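Local coordinates for protein probable mRNA-capping enzyme (Acanthamoeba polyphaga mimivirus, PDB 3BGY) that caps viral mRNA, its N-terminal triphosphatase domain removing the terminal phosphate from the 5'-triphosphate end before guanylyl transfer and N7-methylation by the rest of the protein, at residues Tyr71-Leu76 / Val83-Leu88; Met171-Thr176 / Val193-Ile198. All coordinates share one frame; numbering follows the deposited sequence.

Contact 1: Tyr71-Leu76 / Val83-Leu88; sequences YLDISL and VYRVSL
Leu72, Ile74 and Leu76 stand opposite Leu88, Val86 and Tyr84 as three antiparallel hydrogen-bonded pairs, each closed by two backbone N-H to O=C bonds. The segment axes approach to 4.6 Å, and their N-to-C directions differ by 162°. All six bonds are short and nearly straight; Ile74 N to Val86 O measures 2.8 Å. Between them, in the non-hydrogen-bonded pairs Asp73/Ser87 and Ser75/Arg85, CA-H groups approach carbonyl oxygens, with Asp73 CA 3.4 Å from Val86 O. The segments are the two arms of a beta hairpin in the antiparallel barrel of the triphosphatase domain.

The face bearing Asp73, Ser75, Arg85 and Ser87 is polar. Ser87 OG, set beside its own backbone N (chi1 -55°), donates to Asp73 OD1 at 2.6 Å, meeting the oxygen on its syn side but 31° out of the carboxylate plane. OD1 also lies in plane at the edge of the Tyr71 ring, whose CD2 rests 4.0 Å from Ser87 CB. Asp73 OD2 is 4.0 Å from Arg85 NH1, a long salt bridge in which OD2 sits well out of the guanidinium plane, so no N-H points at it. Arg85 CG passes Ser75 OG at 3.5 Å. Lys175 and Glu149 form further weak, long ion pairs with Asp73 and Arg85.

The other face is apolar: Ile74 CD1 meets Leu88 CD1 at 3.8 Å, and Leu76 touches the Tyr84 ring. Helix 106-115 packs on this side through Ile113 and Val114. The hairpin thus divides an oily, helix-covered layer from a charged one, consistent with the polar interior of a tunnel triphosphatase. The Asp73 carboxylate is held at both oxygens: OD1 takes the Ser87 hydroxyl, while OD2 is hydrogen-bonded outside the hairpin and faces Arg85 through charge alone.

Contact 2: Met171-Thr176 / Val193-Ile198; sequences MYRYKT and VKSSPI
In the beta hairpin of strands 169-183 and 186-196, part of the antiparallel barrel of this tunnel triphosphatase, Tyr172 and Tyr174 pair with Ser196 and Lys194. Four backbone hydrogen bonds join the two hydrogen-bonded pairs, for example Tyr172 N to Ser196 O at 2.9 Å and Lys194 N to Tyr174 O at 2.8 Å. Ser196 O receives the Tyr172 N-H nearly head-on, with a C=O...N angle of 169°. Arg173/Ser195 and Lys175/Val193 are the non-hydrogen-bonded pairs, and Arg173 CA comes within 3.2 Å of Lys194 O.

On the face of Arg173, Lys175 and Val193, the valine methyls serve as the apolar surface for two cationic chains. Lys175 runs side by side with Val193, pointing the same way, its CG 4.1 Å from Val193 CG2. Arg173 instead crosses the valine obliquely, its CD 4.0 Å from Val193 CG1. Lys175 continues extended to NZ, while Val193 also touches Glu210 of strand 208-215.

The opposite face carries Tyr172, Tyr174, Lys194 and Ser196. Lys194 leads away from the strand pair, and its NZ is hydrogen-bonded to Val205 O and Ser207 OG. Tyr172 CG stands beside the backbone N (chi1 -55°), and the ring it carries lies against the chain as it leaves the strand: Ser196 O and Pro197 O are both at the ring edge, near its plane, and Tyr172 CE2 is 3.6 Å from Pro197 O. Ile74, Ile199 and Leu202 touch the same tyrosine. Beyond the last pair the chain departs from the sheet at Pro197 in an ST turn, where Ile198 N donates to Ser196 OG at 3.2 Å with an N-H...O angle of 161°.

How the contacts relate
Contacts 1 and 2 are two hairpins side by side in one barrel sheet, their centres about 10 Å apart, with strands 66-77 and 169-183 as neighbours. Asp73 N bonds to Arg173 O at 2.8 Å, and Lys175 N to Tyr71 O, so the four strands form one continuous sheet. Contact 1 is buried, paired without a break from Leu72 to Leu76, and has a hydroxyl-carboxylate bond on one face and a helix-covered apolar layer on the other. Contact 2 lies nearer the surface: fewer backbone bonds, pairing that stops at Ser196, where the chain turns off, and side-chain packing mostly by aliphatic stems and a tyrosine edge.

Contact 1: Tyr71-Leu76 / Val83-Leu88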
loop_
_atom_site.group_PDB
_atom_site.type_symbol
_atom_site.label_atom_id
_atom_site.label_comp_id
_atom_site.label_asym_id
_atom_site.label_seq_id
_atom_site.Cartn_x
_atom_site.Cartn_y
_atom_site.Cartn_z
ATOM N N TYR A 71 8.583 5.551 -6.450
ATOM C CA TYR A 71 7.458 6.452 -6.696
ATOM C C TYR A 71 7.150 7.345 -5.519
ATOM O O TYR A 71 7.494 7.028 -4.394
ATOM C CB TYR A 71 6.194 5.675 -7.110
ATOM C CG TYR A 71 5.648 4.681 -6.105
ATOM C CD1 TYR A 71 6.201 3.397 -5.987
ATOM C CD2 TYR A 71 4.517 4.992 -5.336
ATOM C CE1 TYR A 71 5.620 2.441 -5.123
ATOM C CE2 TYR A 71 3.926 4.043 -4.477
ATOM C CZ TYR A 71 4.483 2.778 -4.378
ATOM O OH TYR A 71 3.920 1.866 -3.514
ATOM N N LEU A 72 6.459 8.448 -5.793
ATOM C CA LEU A 72 6.066 9.387 -4.751
ATOM C C LEU A 72 4.539 9.353 -4.558
ATOM O O LEU A 72 3.773 9.569 -5.512
ATOM C CB LEU A 72 6.494 10.822 -5.144
ATOM C CG LEU A 72 6.037 11.910 -4.171
ATOM C CD1 LEU A 72 6.704 11.746 -2.842
ATOM C CD2 LEU A 72 6.292 13.298 -4.748
ATOM N N ASP A 73 4.098 9.047 -3.334
ATOM C CA ASP A 73 2.671 9.061 -2.990
ATOM C C ASP A 73 2.322 10.384 -2.337
ATOM O O ASP A 73 2.979 10.795 -1.384
ATOM C CB ASP A 73 2.316 7.990 -1.946
ATOM C CG ASP A 73 2.016 6.649 -2.547
ATOM O OD1 ASP A 73 1.908 6.545 -3.778
ATOM O OD2 ASP A 73 1.839 5.690 -1.770
ATOM N N ILE A 74 1.258 11.025 -2.819
ATOM C CA ILE A 74 0.806 12.289 -2.237
ATOM C C ILE A 74 -0.602 11.985 -1.788
ATOM O O ILE A 74 -1.483 11.685 -2.595
ATOM C CB ILE A 74 0.806 13.467 -3.250
ATOM C CG1 ILE A 74 2.199 13.682 -3.830
ATOM C CG2 ILE A 74 0.434 14.776 -2.541
ATOM C CD1 ILE A 74 2.373 13.094 -5.200
ATOM N N SER A 75 -0.800 11.997 -0.475
ATOM C CA SER A 75 -2.116 11.693 0.056
ATOM C C SER A 75 -2.807 12.932 0.594
ATOM O O SER A 75 -2.231 13.653 1.415
ATOM C CB SER A 75 -2.000 10.696 1.206
ATOM O OG SER A 75 -1.441 9.469 0.779
ATOM N N LEU A 76 -4.035 13.162 0.131
ATOM C CA LEU A 76 -4.858 14.264 0.652
ATOM C C LEU A 76 -5.777 13.622 1.658
ATOM O O LEU A 76 -6.561 12.736 1.313
ATOM C CB LEU A 76 -5.688 14.933 -0.436
ATOM C CG LEU A 76 -4.954 15.434 -1.656
ATOM C CD1 LEU A 76 -6.014 16.097 -2.541
ATOM C CD2 LEU A 76 -3.842 16.440 -1.300
ATOM N N VAL A 83 -9.196 9.298 2.212
ATOM C CA VAL A 83 -8.004 9.773 1.540
ATOM C C VAL A 83 -8.098 9.737 0.030
ATOM O O VAL A 83 -8.600 8.789 -0.516
ATOM C CB VAL A 83 -6.777 8.857 1.977
ATOM C CG1 VAL A 83 -5.493 9.193 1.210
ATOM C CG2 VAL A 83 -6.519 9.002 3.481
ATOM N N TYR A 84 -7.538 10.760 -0.613
ATOM C CA TYR A 84 -7.463 10.826 -2.087
ATOM C C TYR A 84 -5.956 10.779 -2.310
ATOM O O TYR A 84 -5.230 11.696 -1.898
ATOM C CB TYR A 84 -8.046 12.157 -2.623
ATOM C CG TYR A 84 -8.137 12.200 -4.152
ATOM C CD1 TYR A 84 -9.260 11.696 -4.824
ATOM C CD2 TYR A 84 -7.107 12.783 -4.906
ATOM C CE1 TYR A 84 -9.357 11.797 -6.252
ATOM C CE2 TYR A 84 -7.188 12.887 -6.316
ATOM C CZ TYR A 84 -8.312 12.394 -6.964
ATOM O OH TYR A 84 -8.400 12.512 -8.330
ATOM N N ARG A 85 -5.472 9.677 -2.874
ATOM C CA ARG A 85 -4.028 9.497 -3.066
ATOM C C ARG A 85 -3.569 9.378 -4.513
ATOM O O ARG A 85 -4.120 8.599 -5.274
ATOM C CB ARG A 85 -3.560 8.250 -2.298
ATOM C CG ARG A 85 -2.037 7.964 -2.340
ATOM C CD ARG A 85 -1.722 6.625 -1.710
ATOM N NE ARG A 85 -2.253 5.520 -2.504
ATOM C CZ ARG A 85 -2.185 4.236 -2.146
ATOM N NH1 ARG A 85 -1.605 3.880 -1.006
ATOM N NH2 ARG A 85 -2.700 3.302 -2.930
ATOM N N VAL A 86 -2.554 10.159 -4.863
ATOM C CA VAL A 86 -1.964 10.103 -6.188
ATOM C C VAL A 86 -0.551 9.509 -6.071
ATOM O O VAL A 86 0.238 9.944 -5.220
ATOM C CB VAL A 86 -1.891 11.505 -6.827
ATOM C CG1 VAL A 86 -1.032 11.492 -8.072
ATOM C CG2 VAL A 86 -3.288 11.982 -7.166
ATOM N N SER A 87 -0.235 8.516 -6.903
ATOM C CA SER A 87 1.107 7.936 -6.921
ATOM C C SER A 87 1.769 8.346 -8.239
ATOM O O SER A 87 1.234 8.042 -9.300
ATOM C CB SER A 87 1.044 6.407 -6.852
ATOM O OG SER A 87 0.286 5.993 -5.724
ATOM N N LEU A 88 2.909 9.016 -8.148
ATOM C CA LEU A 88 3.662 9.472 -9.332
ATOM C C LEU A 88 4.814 8.514 -9.572
ATOM O O LEU A 88 5.725 8.429 -8.744
ATOM C CB LEU A 88 4.182 10.885 -9.101
ATOM C CG LEU A 88 3.138 11.976 -8.869
ATOM C CD1 LEU A 88 3.836 13.320 -8.657
ATOM C CD2 LEU A 88 2.186 12.065 -10.074
#

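Contact 2: Met171-Thr176 / Val193-Ile198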
loop_
_atom_site.group_PDB
_atom_site.type_symbol
_atom_site.label_atom_id
_atom_site.label_comp_id
_atom_site.label_asym_id
_atom_site.label_seq_id
_atom_site.Cartn_x
_atom_site.Cartn_y
_atom_site.Cartn_z
ATOM N N MET A 171 0.124 14.306 3.165
ATOM C CA MET A 171 1.231 13.447 3.564
ATOM C C MET A 171 1.966 12.977 2.315
ATOM O O MET A 171 1.341 12.718 1.272
ATOM C CB MET A 171 0.731 12.256 4.384
ATOM C CG MET A 171 1.829 11.310 4.858
ATOM S SD MET A 171 1.139 9.962 5.780
ATOM C CE MET A 171 -0.106 9.338 4.602
ATOM N N TYR A 172 3.292 12.923 2.425
ATOM C CA TYR A 172 4.168 12.501 1.329
ATOM C C TYR A 172 4.931 11.261 1.704
ATOM O O TYR A 172 5.419 11.152 2.823
ATOM C CB TYR A 172 5.186 13.587 1.003
ATOM C CG TYR A 172 4.535 14.907 0.693
ATOM C CD1 TYR A 172 4.066 15.184 -0.602
ATOM C CD2 TYR A 172 4.307 15.864 1.713
ATOM C CE1 TYR A 172 3.385 16.376 -0.881
ATOM C CE2 TYR A 172 3.607 17.088 1.435
ATOM C CZ TYR A 172 3.162 17.316 0.134
ATOM O OH TYR A 172 2.509 18.472 -0.175
ATOM N N ARG A 173 4.934 10.279 0.807
ATOM C CA ARG A 173 5.696 9.061 1.048
ATOM C C ARG A 173 6.452 8.729 -0.220
ATOM O O ARG A 173 5.836 8.523 -1.252
ATOM C CB ARG A 173 4.797 7.884 1.442
ATOM C CG ARG A 173 4.225 8.019 2.842
ATOM C CD ARG A 173 3.417 6.820 3.262
ATOM N NE ARG A 173 2.978 6.989 4.647
ATOM C CZ ARG A 173 1.819 6.560 5.138
ATOM N NH1 ARG A 173 0.948 5.923 4.363
ATOM N NH2 ARG A 173 1.499 6.832 6.400
ATOM N N TYR A 174 7.778 8.729 -0.136
ATOM C CA TYR A 174 8.621 8.370 -1.269
ATOM C C TYR A 174 8.956 6.907 -1.012
ATOM O O TYR A 174 9.554 6.541 0.030
ATOM C CB TYR A 174 9.902 9.202 -1.338
ATOM C CG TYR A 174 10.701 8.900 -2.594
ATOM C CD1 TYR A 174 10.188 9.214 -3.856
ATOM C CD2 TYR A 174 11.942 8.227 -2.525
ATOM C CE1 TYR A 174 10.885 8.860 -5.042
ATOM C CE2 TYR A 174 12.656 7.872 -3.711
ATOM C CZ TYR A 174 12.118 8.192 -4.955
ATOM O OH TYR A 174 12.828 7.850 -6.092
ATOM N N LYS A 175 8.634 6.079 -1.992
ATOM C CA LYS A 175 8.799 4.635 -1.835
ATOM C C LYS A 175 9.621 3.918 -2.872
ATOM O O LYS A 175 9.567 4.292 -4.046
ATOM C CB LYS A 175 7.400 4.023 -1.894
ATOM C CG LYS A 175 6.489 4.389 -0.703
ATOM C CD LYS A 175 5.138 3.703 -0.822
ATOM C CE LYS A 175 4.253 4.022 0.360
ATOM N NZ LYS A 175 2.966 3.272 0.295
ATOM N N THR A 176 10.383 2.906 -2.426
ATOM C CA THR A 176 11.117 2.013 -3.329
ATOM C C THR A 176 10.470 0.681 -2.965
ATOM O O THR A 176 10.704 0.133 -1.874
ATOM C CB THR A 176 12.649 2.004 -3.111
ATOM O OG1 THR A 176 13.152 3.312 -3.408
ATOM C CG2 THR A 176 13.324 0.986 -4.073
ATOM N N VAL A 193 10.289 2.981 2.749
ATOM C CA VAL A 193 9.407 4.157 2.700
ATOM C C VAL A 193 9.974 5.354 3.455
ATOM O O VAL A 193 10.375 5.230 4.618
ATOM C CB VAL A 193 8.005 3.839 3.369
ATOM C CG1 VAL A 193 7.030 5.031 3.268
ATOM C CG2 VAL A 193 7.369 2.593 2.827
ATOM N N LYS A 194 9.954 6.528 2.811
ATOM C CA LYS A 194 10.385 7.785 3.456
ATOM C C LYS A 194 9.099 8.590 3.604
ATOM O O LYS A 194 8.463 8.928 2.612
ATOM C CB LYS A 194 11.453 8.508 2.619
ATOM C CG LYS A 194 12.838 7.819 2.765
ATOM C CD LYS A 194 13.871 8.424 1.834
ATOM C CE LYS A 194 15.185 7.638 1.848
ATOM N NZ LYS A 194 15.688 7.372 3.246
ATOM N N SER A 195 8.717 8.882 4.843
ATOM C CA SER A 195 7.484 9.615 5.119
ATOM C C SER A 195 7.720 10.988 5.731
ATOM O O SER A 195 8.687 11.188 6.471
ATOM C CB SER A 195 6.585 8.802 6.060
ATOM O OG SER A 195 6.311 7.519 5.525
ATOM N N SER A 196 6.870 11.936 5.347
ATOM C CA SER A 196 6.920 13.306 5.866
ATOM C C SER A 196 5.649 14.122 5.627
ATOM O O SER A 196 4.952 13.924 4.620
ATOM C CB SER A 196 8.094 14.071 5.227
ATOM O OG SER A 196 8.197 15.387 5.763
ATOM N N PRO A 197 5.294 15.022 6.580
ATOM C CA PRO A 197 4.102 15.851 6.371
ATOM C C PRO A 197 4.416 17.035 5.417
ATOM O O PRO A 197 3.510 17.743 5.009
ATOM C CB PRO A 197 3.745 16.326 7.800
ATOM C CG PRO A 197 5.072 16.353 8.500
ATOM C CD PRO A 197 5.763 15.108 7.993
ATOM N N ILE A 198 5.696 17.280 5.126
ATOM C CA ILE A 198 6.099 18.364 4.207
ATOM C C ILE A 198 7.047 17.822 3.133
ATOM O O ILE A 198 7.559 16.718 3.269
ATOM C CB ILE A 198 6.746 19.585 4.938
ATOM C CG1 ILE A 198 8.020 19.171 5.671
ATOM C CG2 ILE A 198 5.720 20.237 5.900
ATOM C CD1 ILE A 198 8.854 20.324 6.175
#